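Local coordinates for protein ANGPTL4 C-terminal chain (Homo sapiens, PDB 6U1U) that is the C-terminal fibrinogen-like domain of a secreted protein that mediates inactivation of lipoprotein lipase and so helps regulate triglyceride clearance, here with bound palmitic acid, at residues 93-103 with 194-202; 1-9 with 17-25. All coordinates share one frame; numbering follows the deposited sequence.

Interaction 1. Residues 93-103 with 194-202. With PLM (palmitic acid), chain B.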
# COMPACT_ATOMS: atom_id res chain seq x y z
N LEU A 93 6.78 -2.72 -8.61
CA LEU A 93 7.99 -3.09 -7.90
C LEU A 93 9.19 -2.97 -8.83
O LEU A 93 9.09 -3.24 -10.02
CB LEU A 93 7.92 -4.55 -7.38
CG LEU A 93 6.59 -4.98 -6.73
CD1 LEU A 93 6.54 -6.50 -6.46
CD2 LEU A 93 6.38 -4.20 -5.41
N ARG A 94 10.35 -2.57 -8.26
CA ARG A 94 11.57 -2.43 -9.05
C ARG A 94 12.71 -3.10 -8.30
O ARG A 94 12.85 -2.92 -7.08
CB ARG A 94 11.90 -0.95 -9.34
CG ARG A 94 13.11 -0.75 -10.27
CD ARG A 94 13.52 0.72 -10.33
NE ARG A 94 12.39 1.60 -10.64
CZ ARG A 94 12.31 2.88 -10.26
NH1 ARG A 94 13.29 3.43 -9.54
NH2 ARG A 94 11.24 3.61 -10.60
N ASP A 95 13.53 -3.88 -9.02
CA ASP A 95 14.64 -4.51 -8.33
C ASP A 95 15.91 -3.74 -8.64
O ASP A 95 15.88 -2.69 -9.29
CB ASP A 95 14.75 -6.02 -8.67
CG ASP A 95 15.17 -6.28 -10.11
OD1 ASP A 95 15.72 -5.38 -10.78
OD2 ASP A 95 14.93 -7.42 -10.58
N TRP A 96 17.03 -4.24 -8.13
CA TRP A 96 18.26 -3.48 -8.22
C TRP A 96 18.96 -3.65 -9.56
O TRP A 96 19.97 -2.98 -9.81
CB TRP A 96 19.18 -3.86 -7.08
CG TRP A 96 18.71 -3.23 -5.78
CD1 TRP A 96 17.88 -3.80 -4.88
CD2 TRP A 96 19.04 -1.93 -5.28
NE1 TRP A 96 17.66 -2.93 -3.84
CE2 TRP A 96 18.37 -1.78 -4.06
CE3 TRP A 96 19.83 -0.88 -5.75
CZ2 TRP A 96 18.47 -0.63 -3.28
CZ3 TRP A 96 19.94 0.27 -4.97
CH2 TRP A 96 19.26 0.39 -3.75
N ASP A 97 18.42 -4.48 -10.43
CA ASP A 97 18.88 -4.54 -11.81
C ASP A 97 17.98 -3.76 -12.75
O ASP A 97 18.11 -3.89 -13.98
CB ASP A 97 18.98 -5.98 -12.25
CG ASP A 97 20.14 -6.69 -11.61
OD1 ASP A 97 21.23 -6.08 -11.57
OD2 ASP A 97 19.95 -7.83 -11.14
N GLY A 98 17.05 -2.97 -12.22
CA GLY A 98 16.18 -2.16 -13.04
C GLY A 98 14.96 -2.85 -13.60
O GLY A 98 14.18 -2.21 -14.32
N ASN A 99 14.75 -4.13 -13.29
CA ASN A 99 13.53 -4.81 -13.72
C ASN A 99 12.35 -4.26 -12.93
O ASN A 99 12.47 -3.99 -11.74
CB ASN A 99 13.62 -6.31 -13.47
CG ASN A 99 14.83 -6.93 -14.13
OD1 ASN A 99 15.68 -7.54 -13.47
ND2 ASN A 99 14.90 -6.79 -15.44
N ALA A 100 11.22 -4.07 -13.60
CA ALA A 100 9.99 -3.67 -12.93
C ALA A 100 8.94 -4.77 -13.06
O ALA A 100 8.86 -5.47 -14.08
CB ALA A 100 9.44 -2.36 -13.49
N GLU A 101 8.13 -4.92 -12.01
CA GLU A 101 7.02 -5.87 -11.96
C GLU A 101 5.74 -5.11 -11.66
O GLU A 101 5.66 -4.41 -10.63
CB GLU A 101 7.30 -6.94 -10.92
CG GLU A 101 6.19 -7.96 -10.73
CD GLU A 101 6.15 -8.98 -11.88
OE1 GLU A 101 5.63 -10.08 -11.65
OE2 GLU A 101 6.61 -8.67 -13.00
N LEU A 102 4.75 -5.21 -12.55
CA LEU A 102 3.52 -4.43 -12.45
C LEU A 102 2.35 -5.38 -12.21
O LEU A 102 2.04 -6.22 -13.06
CB LEU A 102 3.31 -3.58 -13.71
CG LEU A 102 4.56 -2.80 -14.16
CD1 LEU A 102 4.37 -2.09 -15.54
CD2 LEU A 102 5.02 -1.78 -13.12
N LEU A 103 1.76 -5.27 -11.02
CA LEU A 103 0.65 -6.10 -10.57
C LEU A 103 -0.59 -5.25 -10.40
O LEU A 103 -0.50 -4.05 -10.12
CB LEU A 103 0.97 -6.77 -9.22
CG LEU A 103 2.36 -7.38 -9.16
CD1 LEU A 103 2.66 -7.94 -7.78
CD2 LEU A 103 2.46 -8.48 -10.23
N ILE A 194 11.91 -4.18 2.59
CA ILE A 194 10.85 -3.92 1.61
C ILE A 194 10.80 -5.14 0.71
O ILE A 194 11.68 -5.32 -0.13
CB ILE A 194 11.15 -2.66 0.81
CG1 ILE A 194 11.25 -1.46 1.75
CG2 ILE A 194 10.09 -2.38 -0.27
CD1 ILE A 194 11.73 -0.23 1.01
N PHE A 195 9.78 -5.99 0.86
CA PHE A 195 9.81 -7.24 0.12
C PHE A 195 8.44 -7.57 -0.45
O PHE A 195 7.41 -7.15 0.07
CB PHE A 195 10.33 -8.39 1.00
CG PHE A 195 9.36 -8.86 2.05
CD1 PHE A 195 9.25 -8.19 3.28
CD2 PHE A 195 8.57 -10.00 1.84
CE1 PHE A 195 8.34 -8.66 4.24
CE2 PHE A 195 7.69 -10.47 2.81
CZ PHE A 195 7.58 -9.80 4.00
N TRP A 196 8.44 -8.42 -1.46
CA TRP A 196 7.24 -9.04 -2.07
C TRP A 196 7.70 -10.47 -2.38
O TRP A 196 8.37 -10.65 -3.34
CB TRP A 196 6.78 -8.30 -3.32
CG TRP A 196 5.45 -8.75 -3.84
CD1 TRP A 196 5.20 -9.77 -4.69
CD2 TRP A 196 4.18 -8.15 -3.56
NE1 TRP A 196 3.87 -9.87 -4.95
CE2 TRP A 196 3.21 -8.89 -4.26
CE3 TRP A 196 3.77 -7.07 -2.78
CZ2 TRP A 196 1.87 -8.57 -4.22
CZ3 TRP A 196 2.45 -6.76 -2.74
CH2 TRP A 196 1.51 -7.51 -3.43
N LYS A 197 7.28 -11.42 -1.57
CA LYS A 197 7.94 -12.72 -1.54
C LYS A 197 7.89 -13.42 -2.89
O LYS A 197 8.92 -13.90 -3.39
CB LYS A 197 7.33 -13.60 -0.45
CG LYS A 197 7.98 -15.03 -0.39
CD LYS A 197 7.56 -15.76 0.85
CE LYS A 197 6.15 -16.32 0.68
NZ LYS A 197 5.53 -16.74 1.99
N THR A 198 6.73 -13.40 -3.54
CA THR A 198 6.56 -14.17 -4.78
C THR A 198 7.24 -13.58 -6.00
O THR A 198 7.27 -14.26 -7.04
CB THR A 198 5.07 -14.35 -5.08
OG1 THR A 198 4.43 -13.07 -5.13
CG2 THR A 198 4.41 -15.18 -4.02
N TRP A 199 7.80 -12.38 -5.95
CA TRP A 199 8.61 -11.89 -7.07
C TRP A 199 10.09 -12.21 -6.84
O TRP A 199 10.63 -13.13 -7.45
CB TRP A 199 8.36 -10.40 -7.33
CG TRP A 199 9.00 -9.95 -8.62
CD1 TRP A 199 9.02 -10.63 -9.81
CD2 TRP A 199 9.70 -8.72 -8.85
NE1 TRP A 199 9.71 -9.91 -10.75
CE2 TRP A 199 10.14 -8.73 -10.19
CE3 TRP A 199 10.04 -7.62 -8.04
CZ2 TRP A 199 10.84 -7.68 -10.76
CZ3 TRP A 199 10.76 -6.56 -8.62
CH2 TRP A 199 11.16 -6.60 -9.96
N ARG A 200 10.75 -11.50 -5.93
CA ARG A 200 12.19 -11.67 -5.77
C ARG A 200 12.59 -12.44 -4.53
O ARG A 200 13.79 -12.64 -4.30
CB ARG A 200 12.90 -10.32 -5.79
CG ARG A 200 12.94 -9.67 -7.17
CD ARG A 200 13.63 -10.55 -8.18
NE ARG A 200 13.75 -9.92 -9.49
CZ ARG A 200 13.31 -10.48 -10.62
NH1 ARG A 200 12.74 -11.67 -10.60
NH2 ARG A 200 13.46 -9.84 -11.78
N GLY A 201 11.64 -12.86 -3.71
CA GLY A 201 11.95 -13.64 -2.53
C GLY A 201 11.66 -12.88 -1.24
O GLY A 201 11.56 -11.65 -1.21
N ARG A 202 11.56 -13.65 -0.15
CA ARG A 202 11.24 -13.09 1.16
C ARG A 202 12.28 -12.06 1.61
O ARG A 202 11.94 -11.08 2.27
CB ARG A 202 11.13 -14.21 2.20
CG ARG A 202 11.08 -13.78 3.67
CD ARG A 202 9.80 -13.03 3.99
NE ARG A 202 9.70 -12.53 5.36
CZ ARG A 202 10.21 -11.37 5.75
NH1 ARG A 202 10.89 -10.61 4.90
NH2 ARG A 202 10.06 -10.98 7.01
C1 PLM B . 2.07 -16.06 2.42
O1 PLM B . 2.85 -15.88 3.38
O2 PLM B . 2.45 -16.40 1.29
C2 PLM B . 0.58 -15.93 2.67
C3 PLM B . -0.32 -15.44 1.57
C4 PLM B . -1.47 -14.61 2.11
C5 PLM B . -2.06 -13.60 1.16
C6 PLM B . -2.70 -12.39 1.81
C7 PLM B . -2.68 -11.15 0.96
C8 PLM B . -2.77 -9.83 1.69
C9 PLM B . -1.44 -9.22 1.96
CA PLM B . -1.30 -7.80 1.61
CB PLM B . -1.33 -7.48 0.17
CC PLM B . -1.59 -6.04 -0.07
CD PLM B . -1.28 -5.57 -1.42
CE PLM B . -1.79 -6.47 -2.47
CF PLM B . -3.03 -6.04 -3.15
CG PLM B . -4.19 -6.92 -2.85
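Trp199 lies against the end of a beta hairpin, strands 87-94 and 100-109 of the fibrinogen C-terminal domain. Glu101 CB sits over the centre of one indole face, 3.6 Å from the centroid of the six-membered ring, a CH-pi contact. Glu101 then bends at chi2 (75°), and its carboxylate lies nearly parallel to the indole. Leu93 CB touches Trp199 CZ3 at 3.7 Å. Leu93 CD1 lies over a face of the neighbouring Trp196 in a second CH-pi contact, 3.6 Å from Trp196 CG. Leu103 CD1 also packs on that indole. At its edge, Trp196 CH2 meets palmitic acid CE at 3.6 Å, while Lys197 NZ donates hydrogen bonds to both carboxyl oxygens of the lipid. The hairpin is thus joined to the palmitic acid site through Trp196.

Further out, the Trp199 rim reaches the turn, with CH2 3.4 Å from Asn99 O. Arg200 CG covers the opposite indole face, and the Arg200 guanidinium lays its own face over Trp199 CE2. A leucine in place of Trp199 would probably open a gap beside Glu101 and Leu93 and leave the Arg200 guanidinium without its flat support.

At the polar edge, Asp95 OD1 accepts from Asp97 N, an Asx turn, and from Asn99 N, on opposite carboxylate faces. Arg200 grips the other oxygen side-on in a salt bridge. Its NE lies 3.0 Å from Asp95 OD2, on the anti lone pair, and its NH2 lies 3.1 Å from the same Asp95 OD2.

Interaction 2. Residues 1-9 with 17-25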
# COMPACT_ATOMS: atom_id res chain seq x y z
N PRO A 1 -13.42 17.88 -8.17
CA PRO A 1 -13.26 16.47 -8.50
C PRO A 1 -13.06 15.64 -7.26
O PRO A 1 -12.31 16.06 -6.37
CB PRO A 1 -11.99 16.44 -9.37
CG PRO A 1 -11.63 17.82 -9.60
CD PRO A 1 -12.24 18.67 -8.58
N ARG A 2 -13.66 14.47 -7.22
CA ARG A 2 -13.57 13.62 -6.04
C ARG A 2 -12.28 12.84 -5.98
O ARG A 2 -11.88 12.39 -4.90
CB ARG A 2 -14.76 12.66 -6.01
CG ARG A 2 -16.08 13.30 -5.64
CD ARG A 2 -17.20 12.29 -5.87
NE ARG A 2 -17.08 11.71 -7.22
CZ ARG A 2 -17.60 10.55 -7.61
NH1 ARG A 2 -18.31 9.81 -6.76
NH2 ARG A 2 -17.41 10.13 -8.85
N ASP A 3 -11.60 12.64 -7.10
CA ASP A 3 -10.43 11.78 -7.13
C ASP A 3 -9.75 11.97 -8.49
O ASP A 3 -10.23 12.74 -9.33
CB ASP A 3 -10.81 10.33 -6.88
CG ASP A 3 -11.86 9.83 -7.86
OD1 ASP A 3 -11.73 10.09 -9.07
OD2 ASP A 3 -12.84 9.17 -7.42
N CYS A 4 -8.63 11.28 -8.68
CA CYS A 4 -7.85 11.47 -9.89
C CYS A 4 -8.60 11.01 -11.15
O CYS A 4 -8.38 11.56 -12.23
CB CYS A 4 -6.51 10.73 -9.77
SG CYS A 4 -5.44 11.45 -8.46
N GLN A 5 -9.48 10.01 -11.03
CA GLN A 5 -10.22 9.59 -12.22
C GLN A 5 -11.22 10.66 -12.63
O GLN A 5 -11.42 10.91 -13.83
CB GLN A 5 -10.91 8.23 -11.97
CG GLN A 5 -11.94 7.80 -13.04
CD GLN A 5 -11.33 7.66 -14.42
OE1 GLN A 5 -10.12 7.52 -14.56
NE2 GLN A 5 -12.18 7.67 -15.47
N GLU A 6 -11.83 11.35 -11.67
CA GLU A 6 -12.68 12.48 -12.02
C GLU A 6 -11.87 13.56 -12.72
O GLU A 6 -12.34 14.18 -13.68
CB GLU A 6 -13.35 13.06 -10.78
CG GLU A 6 -14.59 13.87 -11.06
CD GLU A 6 -15.53 13.88 -9.85
OE1 GLU A 6 -15.80 12.79 -9.29
OE2 GLU A 6 -15.99 14.96 -9.47
N LEU A 7 -10.65 13.83 -12.23
CA LEU A 7 -9.81 14.82 -12.89
C LEU A 7 -9.49 14.40 -14.32
O LEU A 7 -9.49 15.23 -15.23
CB LEU A 7 -8.51 15.00 -12.11
CG LEU A 7 -8.62 15.99 -10.96
CD1 LEU A 7 -7.38 15.86 -10.04
CD2 LEU A 7 -8.72 17.39 -11.54
N PHE A 8 -9.21 13.12 -14.50
CA PHE A 8 -8.99 12.58 -15.85
C PHE A 8 -10.23 12.80 -16.71
O PHE A 8 -10.13 13.23 -17.86
CB PHE A 8 -8.65 11.08 -15.72
CG PHE A 8 -8.58 10.34 -17.04
CD1 PHE A 8 -7.41 10.33 -17.78
CD2 PHE A 8 -9.66 9.62 -17.49
CE1 PHE A 8 -7.35 9.64 -19.00
CE2 PHE A 8 -9.60 8.93 -18.70
CZ PHE A 8 -8.45 8.93 -19.43
N GLN A 9 -11.41 12.53 -16.16
CA GLN A 9 -12.64 12.62 -16.94
C GLN A 9 -12.96 14.06 -17.37
O GLN A 9 -13.59 14.25 -18.41
CB GLN A 9 -13.82 12.04 -16.16
CG GLN A 9 -13.74 10.57 -15.94
CD GLN A 9 -14.80 10.12 -14.93
OE1 GLN A 9 -15.04 8.92 -14.75
NE2 GLN A 9 -15.45 11.08 -14.27
N LEU A 17 0.66 16.87 -8.71
CA LEU A 17 -0.13 17.14 -7.52
C LEU A 17 -1.37 17.97 -7.86
O LEU A 17 -1.25 19.01 -8.53
CB LEU A 17 0.72 17.92 -6.51
CG LEU A 17 1.86 17.15 -5.85
CD1 LEU A 17 2.80 18.13 -5.11
CD2 LEU A 17 1.27 16.22 -4.81
N PHE A 18 -2.53 17.51 -7.42
CA PHE A 18 -3.82 18.13 -7.70
C PHE A 18 -4.72 18.09 -6.47
O PHE A 18 -4.71 17.12 -5.71
CB PHE A 18 -4.58 17.42 -8.83
CG PHE A 18 -3.87 17.48 -10.14
CD1 PHE A 18 -4.11 18.54 -11.01
CD2 PHE A 18 -2.97 16.50 -10.51
CE1 PHE A 18 -3.47 18.63 -12.24
CE2 PHE A 18 -2.30 16.58 -11.76
CZ PHE A 18 -2.55 17.64 -12.61
N GLU A 19 -5.54 19.13 -6.32
CA GLU A 19 -6.52 19.18 -5.25
C GLU A 19 -7.74 18.32 -5.60
O GLU A 19 -8.27 18.42 -6.71
CB GLU A 19 -6.97 20.63 -4.99
CG GLU A 19 -5.82 21.61 -4.78
CD GLU A 19 -6.25 23.09 -4.94
OE1 GLU A 19 -7.34 23.45 -4.43
OE2 GLU A 19 -5.52 23.88 -5.57
N ILE A 20 -8.18 17.46 -4.68
CA ILE A 20 -9.41 16.70 -4.83
C ILE A 20 -10.21 16.89 -3.55
O ILE A 20 -9.71 17.42 -2.55
CB ILE A 20 -9.19 15.19 -5.08
CG1 ILE A 20 -8.41 14.56 -3.91
CG2 ILE A 20 -8.48 14.95 -6.43
CD1 ILE A 20 -8.50 13.04 -3.85
N GLN A 21 -11.48 16.51 -3.62
CA GLN A 21 -12.34 16.58 -2.44
C GLN A 21 -13.36 15.47 -2.50
O GLN A 21 -14.46 15.64 -3.04
CB GLN A 21 -13.04 17.93 -2.30
CG GLN A 21 -13.80 18.00 -0.97
CD GLN A 21 -14.24 19.40 -0.61
OE1 GLN A 21 -14.35 20.26 -1.48
NE2 GLN A 21 -14.48 19.63 0.67
N PRO A 22 -13.03 14.31 -1.95
CA PRO A 22 -14.00 13.22 -1.86
C PRO A 22 -15.23 13.62 -1.06
O PRO A 22 -15.18 14.51 -0.20
CB PRO A 22 -13.22 12.11 -1.14
CG PRO A 22 -11.81 12.40 -1.44
CD PRO A 22 -11.69 13.91 -1.47
N GLN A 23 -16.33 12.94 -1.37
CA GLN A 23 -17.57 13.06 -0.62
C GLN A 23 -17.29 12.99 0.87
O GLN A 23 -16.65 12.04 1.34
CB GLN A 23 -18.50 11.92 -1.04
CG GLN A 23 -19.87 11.94 -0.41
CD GLN A 23 -20.91 12.57 -1.32
OE1 GLN A 23 -21.55 11.87 -2.13
NE2 GLN A 23 -21.10 13.88 -1.21
N GLY A 24 -17.73 14.01 1.61
CA GLY A 24 -17.61 13.97 3.06
C GLY A 24 -16.26 14.36 3.61
O GLY A 24 -16.08 14.34 4.84
N SER A 25 -15.30 14.74 2.75
CA SER A 25 -13.93 14.99 3.16
C SER A 25 -13.58 16.46 2.98
O SER A 25 -14.12 17.12 2.08
CB SER A 25 -12.96 14.14 2.31
OG SER A 25 -11.61 14.51 2.57
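Leu7 of helix 4-9 packs on strand 16-20, where the N-terminus of the fibrinogen-like domain folds back over an edge strand of the large antiparallel sheet. The short helical and strand axes approach to 9.4 Å and cross at 101°.

The van der Waals contacts come first. Leu7 CD1 touches Phe18 CB at 3.4 Å and Ile20 CG2 at 3.9 Å. In Ile20, CG1 stands between the backbone N and the carbonyl carbon (chi1 59°), which turns both branches to the first segment. CG2 packs on Asp3 CA, and CD1 lies 3.6 Å from Arg2 O. Pro22 CG meets the same carbonyl oxygen. Helix 75-82 packs against Ile20 and Pro22 through Ile81.

A disulfide, a capping hydrogen bond and a salt bridge fix the start of the helix. Cys4 is tied to Cys32 of strand 28-35 by the disulfide. Asp3 is the N-cap, its OD1 accepting from Glu6 N. Glu6 OE1 lies in the guanidinium plane of Arg2 and receives NE on its syn lone pair, the salt bridge.

One backbone hydrogen bond crosses the contact. Gln21 N donates to Pro1 O at 2.9 Å, with an N-H...O angle of 161°, and Ile20 CA adds a CH...O contact to that oxygen at 3.3 Å.

Overall arrangement
Both contacts belong to one fibrinogen C-terminal domain and reach the same branched antiparallel sheet, on opposite sides of the chain's centre. Their centres are 30 Å apart and their nearest atoms about 16 Å, so they do not touch. Along the chain they come in series: interaction 2 closes before interaction 1 opens. Interaction 2 joins residues only a few positions apart, at strand 16-20. Interaction 1 spans 90 intervening residues and links the hairpin of strands 87-94 and 100-109 to the part of the domain that binds palmitic acid. The sheet connects them through strands 28-35, 38-46 and 208-215. One contact thus lies at the N-terminal end of the chain, the other beside the bound lipid.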